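Local coordinates for protein glutamate--cysteine ligase GshA (Methylobacillus flagellatus KT, PDB 3K1T) that probably acts as a ligase that joins glutamate to cysteine, the first step in making glutathione, at residues P14-T17 and L18-R21; A117-H120 and I121-A125; V157-A161 and N162-L166; F334-K338 and D339-E343. All coordinates share one frame; numbering follows the deposited sequence.

Contact 1. Residues P14-T17 and L18-R21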
loop_
_atom_site.group_PDB
_atom_site.type_symbol
_atom_site.label_atom_id
_atom_site.label_comp_id
_atom_site.label_asym_id
_atom_site.label_seq_id
_atom_site.Cartn_x
_atom_site.Cartn_y
_atom_site.Cartn_z
ATOM N N PRO A 14 -15.129 -3.000 28.779
ATOM C CA PRO A 14 -15.419 -3.744 27.545
ATOM C C PRO A 14 -14.531 -3.379 26.351
ATOM O O PRO A 14 -14.144 -4.258 25.586
ATOM C CB PRO A 14 -16.894 -3.452 27.276
ATOM C CG PRO A 14 -17.451 -3.139 28.674
ATOM C CD PRO A 14 -16.330 -2.373 29.347
ATOM N N LEU A 15 -14.189 -2.107 26.204
ATOM C CA LEU A 15 -13.273 -1.697 25.153
ATOM C C LEU A 15 -11.929 -2.399 25.354
ATOM O O LEU A 15 -11.315 -2.913 24.397
ATOM C CB LEU A 15 -13.093 -0.172 25.157
ATOM C CG LEU A 15 -11.977 0.437 24.289
ATOM C CD1 LEU A 15 -12.337 0.228 22.780
ATOM C CD2 LEU A 15 -11.711 1.927 24.625
ATOM N N LEU A 16 -11.436 -2.395 26.592
ATOM C CA LEU A 16 -10.126 -3.007 26.849
ATOM C C LEU A 16 -10.190 -4.530 26.645
ATOM O O LEU A 16 -9.227 -5.122 26.183
ATOM C CB LEU A 16 -9.549 -2.594 28.241
ATOM C CG LEU A 16 -8.670 -1.303 28.193
ATOM C CD1 LEU A 16 -9.482 -0.067 27.752
ATOM C CD2 LEU A 16 -8.015 -0.963 29.524
ATOM N N THR A 17 -11.319 -5.158 26.960
ATOM C CA THR A 17 -11.502 -6.581 26.693
ATOM C C THR A 17 -11.437 -6.853 25.180
ATOM O O THR A 17 -10.784 -7.781 24.730
ATOM C CB THR A 17 -12.841 -7.099 27.251
ATOM O OG1 THR A 17 -12.856 -6.913 28.672
ATOM C CG2 THR A 17 -13.054 -8.607 26.900
ATOM N N LEU A 18 -12.171 -6.074 24.410
ATOM C CA LEU A 18 -12.078 -6.163 22.941
ATOM C C LEU A 18 -10.657 -6.006 22.440
ATOM O O LEU A 18 -10.184 -6.827 21.624
ATOM C CB LEU A 18 -12.987 -5.139 22.301
ATOM C CG LEU A 18 -12.882 -4.970 20.773
ATOM C CD1 LEU A 18 -13.224 -6.242 20.023
ATOM C CD2 LEU A 18 -13.781 -3.805 20.322
ATOM N N GLU A 19 -9.974 -4.947 22.884
ATOM C CA GLU A 19 -8.586 -4.724 22.481
ATOM C C GLU A 19 -7.689 -5.923 22.817
ATOM O O GLU A 19 -6.897 -6.344 21.971
ATOM C CB GLU A 19 -8.030 -3.442 23.102
ATOM C CG GLU A 19 -8.626 -2.190 22.496
ATOM C CD GLU A 19 -8.409 -0.909 23.319
ATOM O OE1 GLU A 19 -8.268 -0.999 24.554
ATOM O OE2 GLU A 19 -8.398 0.199 22.696
ATOM N N LYS A 20 -7.830 -6.467 24.026
ATOM C CA LYS A 20 -7.068 -7.651 24.416
ATOM C C LYS A 20 -7.359 -8.846 23.506
ATOM O O LYS A 20 -6.431 -9.538 23.107
ATOM C CB LYS A 20 -7.338 -8.048 25.879
ATOM C CG LYS A 20 -6.774 -7.055 26.863
ATOM C CD LYS A 20 -6.857 -7.537 28.320
ATOM C CE LYS A 20 -8.148 -7.171 29.009
ATOM N NZ LYS A 20 -7.931 -7.424 30.503
ATOM N N ARG A 21 -8.631 -9.091 23.188
ATOM C CA ARG A 21 -8.976 -10.200 22.291
ATOM C C ARG A 21 -8.344 -10.008 20.898
ATOM O O ARG A 21 -7.814 -10.970 20.316
ATOM C CB ARG A 21 -10.505 -10.366 22.180
ATOM C CG ARG A 21 -11.201 -10.813 23.481
ATOM C CD ARG A 21 -10.906 -12.257 23.930
ATOM N NE ARG A 21 -11.790 -12.529 25.063
ATOM C CZ ARG A 21 -11.585 -12.099 26.318
ATOM N NH1 ARG A 21 -10.490 -11.410 26.635
ATOM N NH2 ARG A 21 -12.489 -12.336 27.271
#

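Contact 2. Residues A117-H120 and I121-A125. With SO4 (sulfate ion), chain D.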
loop_
_atom_site.group_PDB
_atom_site.type_symbol
_atom_site.label_atom_id
_atom_site.label_comp_id
_atom_site.label_asym_id
_atom_site.label_seq_id
_atom_site.Cartn_x
_atom_site.Cartn_y
_atom_site.Cartn_z
ATOM N N ALA A 117 -8.596 16.838 -3.791
ATOM C CA ALA A 117 -7.756 15.840 -3.069
ATOM C C ALA A 117 -7.920 14.441 -3.636
ATOM O O ALA A 117 -6.937 13.721 -3.834
ATOM C CB ALA A 117 -8.118 15.852 -1.558
ATOM N N LEU A 118 -9.176 14.046 -3.899
ATOM C CA LEU A 118 -9.469 12.760 -4.520
ATOM C C LEU A 118 -8.878 12.628 -5.932
ATOM O O LEU A 118 -8.241 11.616 -6.284
ATOM C CB LEU A 118 -10.979 12.491 -4.521
ATOM C CG LEU A 118 -11.435 11.209 -5.197
ATOM C CD1 LEU A 118 -10.816 9.893 -4.646
ATOM C CD2 LEU A 118 -12.991 11.150 -5.145
ATOM N N THR A 119 -9.045 13.670 -6.740
ATOM C CA THR A 119 -8.512 13.702 -8.094
ATOM C C THR A 119 -6.981 13.552 -8.080
ATOM O O THR A 119 -6.389 12.825 -8.903
ATOM C CB THR A 119 -8.920 14.999 -8.816
ATOM O OG1 THR A 119 -10.354 15.103 -8.857
ATOM C CG2 THR A 119 -8.353 15.015 -10.209
ATOM N N HIS A 120 -6.353 14.209 -7.111
ATOM C CA HIS A 120 -4.900 14.165 -6.958
ATOM C C HIS A 120 -4.421 12.738 -6.663
ATOM O O HIS A 120 -3.471 12.235 -7.299
ATOM C CB HIS A 120 -4.438 15.072 -5.836
ATOM C CG HIS A 120 -2.948 15.036 -5.611
ATOM N ND1 HIS A 120 -2.048 15.478 -6.553
ATOM C CD2 HIS A 120 -2.212 14.616 -4.553
ATOM C CE1 HIS A 120 -0.814 15.298 -6.095
ATOM N NE2 HIS A 120 -0.889 14.784 -4.881
ATOM N N ILE A 121 -5.093 12.072 -5.738
ATOM C CA ILE A 121 -4.756 10.652 -5.446
ATOM C C ILE A 121 -4.863 9.777 -6.678
ATOM O O ILE A 121 -3.980 8.967 -6.971
ATOM C CB ILE A 121 -5.631 10.079 -4.302
ATOM C CG1 ILE A 121 -5.313 10.761 -2.972
ATOM C CG2 ILE A 121 -5.489 8.513 -4.181
ATOM C CD1 ILE A 121 -6.513 10.660 -1.963
ATOM N N LEU A 122 -5.957 9.929 -7.427
ATOM C CA LEU A 122 -6.224 9.091 -8.587
ATOM C C LEU A 122 -5.208 9.355 -9.722
ATOM O O LEU A 122 -4.808 8.422 -10.402
ATOM C CB LEU A 122 -7.658 9.313 -9.085
ATOM C CG LEU A 122 -8.783 8.926 -8.104
ATOM C CD1 LEU A 122 -10.133 9.500 -8.574
ATOM C CD2 LEU A 122 -8.877 7.434 -7.913
ATOM N N ARG A 123 -4.790 10.610 -9.900
ATOM C CA ARG A 123 -3.755 10.959 -10.873
ATOM C C ARG A 123 -2.395 10.372 -10.466
ATOM O O ARG A 123 -1.629 9.882 -11.326
ATOM C CB ARG A 123 -3.631 12.481 -11.046
ATOM C CG ARG A 123 -4.845 13.047 -11.846
ATOM C CD ARG A 123 -4.762 14.549 -12.049
ATOM N NE ARG A 123 -5.926 14.970 -12.836
ATOM C CZ ARG A 123 -6.536 16.148 -12.760
ATOM N NH1 ARG A 123 -6.108 17.083 -11.924
ATOM N NH2 ARG A 123 -7.593 16.394 -13.551
ATOM N N GLN A 124 -2.071 10.493 -9.189
ATOM C CA GLN A 124 -0.830 9.875 -8.656
ATOM C C GLN A 124 -0.833 8.343 -8.788
ATOM O O GLN A 124 0.224 7.735 -8.915
ATOM C CB GLN A 124 -0.558 10.282 -7.217
ATOM C CG GLN A 124 -0.357 11.817 -6.982
ATOM C CD GLN A 124 1.021 12.304 -7.290
ATOM O OE1 GLN A 124 1.402 12.440 -8.446
ATOM N NE2 GLN A 124 1.788 12.545 -6.256
ATOM N N ALA A 125 -2.020 7.749 -8.836
ATOM C CA ALA A 125 -2.163 6.326 -9.112
ATOM C C ALA A 125 -1.994 5.997 -10.580
ATOM O O ALA A 125 -2.009 4.833 -10.955
ATOM C CB ALA A 125 -3.534 5.769 -8.539
HETATM S S SO4 D . -3.323 17.109 -9.441
HETATM O O1 SO4 D . -3.143 18.095 -8.407
HETATM O O2 SO4 D . -2.445 15.926 -9.300
HETATM O O3 SO4 D . -4.713 16.723 -9.200
HETATM O O4 SO4 D . -3.303 17.545 -10.834
#

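Contact 3. Residues V157-A161 and N162-L166. With SO4 (sulfate ion), chain C.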
loop_
_atom_site.group_PDB
_atom_site.type_symbol
_atom_site.label_atom_id
_atom_site.label_comp_id
_atom_site.label_asym_id
_atom_site.label_seq_id
_atom_site.Cartn_x
_atom_site.Cartn_y
_atom_site.Cartn_z
ATOM N N VAL A 157 -21.311 16.227 -18.441
ATOM C CA VAL A 157 -21.285 14.915 -19.070
ATOM C C VAL A 157 -22.108 14.988 -20.374
ATOM O O VAL A 157 -23.130 15.644 -20.406
ATOM C CB VAL A 157 -21.853 13.845 -18.099
ATOM C CG1 VAL A 157 -22.191 12.573 -18.824
ATOM C CG2 VAL A 157 -20.846 13.577 -16.938
ATOM N N ARG A 158 -21.624 14.367 -21.432
ATOM C CA ARG A 158 -22.357 14.223 -22.692
ATOM C C ARG A 158 -22.548 12.745 -22.935
ATOM O O ARG A 158 -21.556 11.979 -22.894
ATOM C CB ARG A 158 -21.523 14.819 -23.823
ATOM C CG ARG A 158 -22.164 14.682 -25.199
ATOM C CD ARG A 158 -23.189 15.767 -25.452
ATOM N NE ARG A 158 -23.668 15.726 -26.846
ATOM C CZ ARG A 158 -24.839 15.217 -27.251
ATOM N NH1 ARG A 158 -25.710 14.673 -26.389
ATOM N NH2 ARG A 158 -25.136 15.252 -28.547
ATOM N N ARG A 159 -23.781 12.303 -23.192
ATOM C CA ARG A 159 -23.986 10.907 -23.558
ATOM C C ARG A 159 -24.113 10.764 -25.056
ATOM O O ARG A 159 -25.013 11.379 -25.664
ATOM C CB ARG A 159 -25.230 10.322 -22.887
ATOM C CG ARG A 159 -25.435 8.847 -23.252
ATOM C CD ARG A 159 -26.442 8.218 -22.361
ATOM N NE ARG A 159 -26.726 6.825 -22.704
ATOM C CZ ARG A 159 -27.303 5.948 -21.871
ATOM N NH1 ARG A 159 -27.651 6.303 -20.641
ATOM N NH2 ARG A 159 -27.556 4.721 -22.292
ATOM N N LYS A 160 -23.288 9.872 -25.610
ATOM C CA LYS A 160 -23.285 9.519 -27.029
ATOM C C LYS A 160 -23.286 7.994 -27.157
ATOM O O LYS A 160 -22.378 7.351 -26.651
ATOM C CB LYS A 160 -22.009 10.022 -27.698
ATOM C CG LYS A 160 -21.832 11.532 -27.798
ATOM C CD LYS A 160 -22.737 12.159 -28.822
ATOM C CE LYS A 160 -22.255 11.914 -30.252
ATOM N NZ LYS A 160 -23.403 12.085 -31.191
ATOM N N ALA A 161 -24.286 7.391 -27.796
ATOM C CA ALA A 161 -24.235 5.911 -28.062
ATOM C C ALA A 161 -23.837 5.015 -26.866
ATOM O O ALA A 161 -22.882 4.191 -26.933
ATOM C CB ALA A 161 -23.243 5.622 -29.206
ATOM N N ASN A 162 -24.537 5.163 -25.783
ATOM C CA ASN A 162 -24.270 4.339 -24.598
ATOM C C ASN A 162 -22.916 4.544 -23.892
ATOM O O ASN A 162 -22.512 3.711 -23.093
ATOM C CB ASN A 162 -24.560 2.854 -24.837
ATOM C CG ASN A 162 -26.021 2.604 -25.182
ATOM O OD1 ASN A 162 -26.872 3.446 -24.874
ATOM N ND2 ASN A 162 -26.316 1.469 -25.829
ATOM N N ARG A 163 -22.299 5.693 -24.117
ATOM C CA ARG A 163 -21.093 6.061 -23.390
ATOM C C ARG A 163 -21.199 7.508 -22.907
ATOM O O ARG A 163 -21.785 8.376 -23.583
ATOM C CB ARG A 163 -19.891 5.911 -24.320
ATOM C CG ARG A 163 -19.710 4.499 -24.892
ATOM C CD ARG A 163 -18.379 4.401 -25.693
ATOM N NE ARG A 163 -17.208 4.437 -24.803
ATOM C CZ ARG A 163 -16.760 3.399 -24.094
ATOM N NH1 ARG A 163 -17.374 2.230 -24.133
ATOM N NH2 ARG A 163 -15.687 3.538 -23.309
ATOM N N LEU A 164 -20.616 7.791 -21.753
ATOM C CA LEU A 164 -20.446 9.171 -21.310
ATOM C C LEU A 164 -19.094 9.690 -21.776
ATOM O O LEU A 164 -18.094 8.998 -21.622
ATOM C CB LEU A 164 -20.529 9.275 -19.799
ATOM C CG LEU A 164 -21.833 8.839 -19.160
ATOM C CD1 LEU A 164 -21.768 9.234 -17.641
ATOM C CD2 LEU A 164 -23.089 9.455 -19.884
ATOM N N GLU A 165 -19.076 10.901 -22.326
ATOM C CA GLU A 165 -17.856 11.517 -22.817
ATOM C C GLU A 165 -17.746 12.986 -22.371
ATOM O O GLU A 165 -18.761 13.627 -21.982
ATOM C CB GLU A 165 -17.806 11.387 -24.349
ATOM C CG GLU A 165 -17.315 9.980 -24.825
ATOM C CD GLU A 165 -17.851 9.597 -26.179
ATOM O OE1 GLU A 165 -18.380 10.505 -26.869
ATOM O OE2 GLU A 165 -17.762 8.396 -26.552
ATOM N N LEU A 166 -16.520 13.492 -22.419
ATOM C CA LEU A 166 -16.214 14.932 -22.300
ATOM C C LEU A 166 -15.385 15.276 -23.537
ATOM O O LEU A 166 -15.105 14.400 -24.357
ATOM C CB LEU A 166 -15.420 15.238 -21.013
ATOM C CG LEU A 166 -16.055 14.833 -19.698
ATOM C CD1 LEU A 166 -15.058 15.080 -18.508
ATOM C CD2 LEU A 166 -17.399 15.543 -19.495
HETATM S S SO4 C . -28.868 14.859 -28.254
HETATM O O1 SO4 C . -29.148 16.075 -27.495
HETATM O O2 SO4 C . -27.803 15.096 -29.260
HETATM O O3 SO4 C . -28.356 13.796 -27.327
HETATM O O4 SO4 C . -30.102 14.469 -28.948
HETATM O O HOH W 1 -27.068 6.936 -25.756
HETATM O O HOH W 2 -19.983 7.041 -27.939
#

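Contact 4. Residues F334-K338 and D339-E343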
loop_
_atom_site.group_PDB
_atom_site.type_symbol
_atom_site.label_atom_id
_atom_site.label_comp_id
_atom_site.label_asym_id
_atom_site.label_seq_id
_atom_site.Cartn_x
_atom_site.Cartn_y
_atom_site.Cartn_z
ATOM N N PHE A 334 -17.811 9.027 23.918
ATOM C CA PHE A 334 -17.257 9.797 25.038
ATOM C C PHE A 334 -15.890 10.371 24.713
ATOM O O PHE A 334 -15.238 10.931 25.583
ATOM C CB PHE A 334 -17.214 8.966 26.326
ATOM C CG PHE A 334 -18.565 8.521 26.766
ATOM C CD1 PHE A 334 -19.521 9.449 27.119
ATOM C CD2 PHE A 334 -18.918 7.199 26.730
ATOM C CE1 PHE A 334 -20.804 9.052 27.498
ATOM C CE2 PHE A 334 -20.190 6.792 27.111
ATOM C CZ PHE A 334 -21.136 7.730 27.494
ATOM N N GLU A 335 -15.468 10.300 23.454
ATOM C CA GLU A 335 -14.218 10.960 23.082
ATOM C C GLU A 335 -14.459 12.479 23.017
ATOM O O GLU A 335 -15.481 12.919 22.478
ATOM C CB GLU A 335 -13.709 10.438 21.743
ATOM C CG GLU A 335 -13.386 8.959 21.753
ATOM C CD GLU A 335 -12.587 8.532 20.508
ATOM O OE1 GLU A 335 -11.383 8.859 20.432
ATOM O OE2 GLU A 335 -13.181 7.918 19.600
ATOM N N HIS A 336 -13.549 13.251 23.590
ATOM C CA HIS A 336 -13.620 14.693 23.568
ATOM C C HIS A 336 -12.255 15.289 23.220
ATOM O O HIS A 336 -11.204 14.851 23.720
ATOM C CB HIS A 336 -13.981 15.252 24.941
ATOM C CG HIS A 336 -15.412 15.100 25.329
ATOM N ND1 HIS A 336 -15.969 13.883 25.672
ATOM C CD2 HIS A 336 -16.398 16.024 25.460
ATOM C CE1 HIS A 336 -17.239 14.071 26.013
ATOM N NE2 HIS A 336 -17.529 15.356 25.874
ATOM N N LEU A 337 -12.292 16.347 22.425
ATOM C CA LEU A 337 -11.153 17.243 22.263
ATOM C C LEU A 337 -11.456 18.458 23.117
ATOM O O LEU A 337 -12.240 19.333 22.744
ATOM C CB LEU A 337 -10.959 17.635 20.786
ATOM C CG LEU A 337 -9.682 18.438 20.481
ATOM C CD1 LEU A 337 -8.456 17.499 20.510
ATOM C CD2 LEU A 337 -9.851 19.172 19.083
ATOM N N LYS A 338 -10.861 18.479 24.303
ATOM C CA LYS A 338 -11.164 19.456 25.322
ATOM C C LYS A 338 -12.662 19.432 25.589
ATOM O O LYS A 338 -13.165 18.399 25.952
ATOM C CB LYS A 338 -10.610 20.840 24.954
ATOM C CG LYS A 338 -10.499 21.769 26.168
ATOM C CD LYS A 338 -9.645 23.000 25.901
ATOM C CE LYS A 338 -9.680 23.926 27.115
ATOM N NZ LYS A 338 -8.803 25.109 26.913
ATOM N N ASP A 339 -13.380 20.511 25.339
ATOM C CA ASP A 339 -14.823 20.535 25.605
ATOM C C ASP A 339 -15.699 19.982 24.473
ATOM O O ASP A 339 -16.896 19.844 24.657
ATOM C CB ASP A 339 -15.258 21.958 25.906
ATOM C CG ASP A 339 -14.820 22.936 24.835
ATOM O OD1 ASP A 339 -13.638 22.897 24.414
ATOM O OD2 ASP A 339 -15.679 23.732 24.412
ATOM N N ALA A 340 -15.111 19.669 23.321
ATOM C CA ALA A 340 -15.897 19.256 22.154
ATOM C C ALA A 340 -15.953 17.737 22.045
ATOM O O ALA A 340 -14.913 17.082 22.062
ATOM C CB ALA A 340 -15.270 19.849 20.853
ATOM N N VAL A 341 -17.148 17.192 21.813
ATOM C CA VAL A 341 -17.304 15.771 21.496
ATOM C C VAL A 341 -16.645 15.469 20.122
ATOM O O VAL A 341 -16.703 16.293 19.181
ATOM C CB VAL A 341 -18.758 15.385 21.480
ATOM C CG1 VAL A 341 -18.947 13.940 20.920
ATOM C CG2 VAL A 341 -19.328 15.534 22.912
ATOM N N ALA A 342 -15.980 14.334 20.026
ATOM C CA ALA A 342 -15.325 13.910 18.794
ATOM C C ALA A 342 -15.743 12.484 18.474
ATOM O O ALA A 342 -16.025 11.707 19.391
ATOM C CB ALA A 342 -13.807 13.992 18.949
ATOM N N GLU A 343 -15.776 12.123 17.176
ATOM C CA GLU A 343 -16.042 10.761 16.773
ATOM C C GLU A 343 -15.314 10.445 15.466
ATOM O O GLU A 343 -15.277 11.277 14.568
ATOM C CB GLU A 343 -17.549 10.456 16.683
ATOM C CG GLU A 343 -18.399 11.412 15.822
ATOM C CD GLU A 343 -19.873 11.203 16.063
ATOM O OE1 GLU A 343 -20.372 10.137 15.618
ATOM O OE2 GLU A 343 -20.521 12.068 16.717
#

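Contact 1. Residues P14-T17 and L18-R21
L18 N donates to P14 O over 2.9 Å, and the bond is nearly straight, with an N-H...O angle of 175°. It is the first of four successive helix bonds. E19, K20 and R21 follow it, reaching back to L15, L16 and T17.

E19 does most of the touching on one side. Its CG stands anti to its own carbonyl carbon (chi1 -71°), and the chain runs on extended. This brings the carboxylate back over the preceding turn, where it straddles two leucines. OE1 lies 3.5 Å from L16 CD1, and OE2 lies 3.9 Å from L15 CG. CG of E19 also rests 3.4 Å from L15 O. With an alanine here, L15 CG and L16 CD1 would probably lose the carboxylate laid against them, and a gap could open beside R401. Outside the helix, E19 OE2 lies close to D396 OD1, a pair of like charges.

On another side, T17 and R21 run side by side. In the R21 conformer described, one of two, T17 CG2 sits over a face of the guanidinium, 3.8 Å from CZ. T17 OG1 is held by G13 O, which leaves the methyl turned to R21. R21 NE bonds to D227 O, just beyond helix 210-226.

Helix 13-23 meets helix 210-226 through L18 and R21 on I226, and helix 398-421 through L15 and E19 on R401. T17 and R21 spend polar atoms on G13 and D227, so what they offer each other is a methyl and a guanidinium face.

Contact 2. Residues A117-H120 and I121-A125
H120 and Q124 meet one helical turn apart, with Q124 CG over a face of the imidazole, 3.8 Å from its centroid. This is a CH-pi contact, offset toward the rim of the ring. H120 holds CG anti to the backbone N (chi1 178°). From there ND1 donates in the ring plane to O2 of a sulfate at 2.8 Å. Q124 CG stands anti to the carbonyl carbon (chi1 -61°), which sets it above the ring.

R123 runs extended from CG to NE. Its NH1 donates to O3 and O4 of the same sulfate, at 3.1 and 3.0 Å, and NH2 bonds to V129 O. The ion, probably from the crystallisation liquor, is therefore gripped by two side chains of helix 109-124. That helix is the crossover of a beta-alpha-beta unit whose parallel strands are 97-102 and 128-133.

T119 lies alongside R123. In the T119 conformer described, one of two, CG2 sits over the centre of the guanidinium, though how close it comes is doubtful. T119 OG1 bonds to V115 O. On the face toward the strands, L118 CG touches L122 CD1 at 4.0 Å. L118 packs against L100 of strand 97-102, and L122 against V129 of strand 128-133.

Contact 3. Residues V157-A161 and N162-L166
A tight beta hairpin turns at K160 to R163 through a type I' turn, and the two strands then pair antiparallel. A161 and N162 fill the corner positions, both with positive phi. K160 N donates to R163 O at 2.9 Å. R163 N returns a bond to K160 O, from well above its carbonyl plane. R158 and E165 form the next hydrogen-bonded pair, with E165 N donating to R158 O at 2.8 Å. Between these lies the non-hydrogen-bonded pair R159 and L164.

R159 runs fully extended along the hairpin toward the turn. Its NH2 donates to N162 OD1 at 3.0 Å. The oxygen lies in the guanidinium plane, but the donor stands above the amide's carbonyl plane, and the two planes are 72° apart. A water accepts from both R159 NE and N162 N, a second link over the corner. NH1 of R159 goes to Q189 O. R159 CB rests on L164 CD2 at 3.8 Å, where L164 is buried against L99, I101 and L191.

On the other face, R158 grips a sulfate, probably from the crystallisation liquor, with NH1 on O3 and NH2 on O2, at 2.9 and 2.8 Å. R163 forms salt bridges with D170 and E192. The two-residue I' turn, with its flanking hydrogen-bonded pair, is the classic closure of a two-residue beta hairpin. Here it lies at the surface end of the mixed sheet.

Contact 4. Residues F334-K338 and D339-E343
E335 O accepts from A342 N at 2.9 Å and also meets V341 CA at 3.5 Å. Its donor A342 N stands above the carbonyl plane. E335's carboxylate points elsewhere, with OE1 bonded to Y358 OH.

H336 faces V341 in the non-hydrogen-bonded pair. Its NE2 touches V341 CG2 at 3.5 Å, and V341 CA lies over one face of the ring, toward the rim. ND1 donates to F334 O at 3.0 Å, and that oxygen lies in the ring plane. This bond probably fixes the ring's rotation. Were H336 an alanine, F334 O would probably lose this donor and V341 CG2 the ring beside it.

D339 sits at the third position of the type II' turn from L337 to A340. K338 before it has phi 55° and psi -117°, unusual for a residue with a side chain, with CB nearly eclipsing D339 N. In the conformer described, one of two, D339 OD2 forms a salt bridge with R364. L337 and A340 close the turn with two backbone bonds, the shorter at 2.7 Å from L337 N to A340 O.

The short strand 335-337 lies between strand 6-7 and strand 340-349. The latter pairs in turn with strands 45-52 and 352-361.

How the contacts relate
Contacts 1 and 2 are successive turns of helices; contacts 3 and 4 are beta hairpins. Contact 2 is the most buried and contact 3 the most exposed, while 1 and 4 are intermediate. Contacts 2 and 3 belong to the same sheet region: helix 109-124 joins strands 97-102 and 128-133, and strand 128-133 pairs with the hairpin's first strand. Contacts 1 and 4 lie with nearest atoms about 8 Å apart. Both reach helix 398-421, contact 1 through L15 and E19 on R401, contact 4 only weakly through E335. Contact 3 lies across the chain's centre from both. Its surface hairpin turns arginines to ions and acids; that of contact 4 is half buried, with strands paired on both sides.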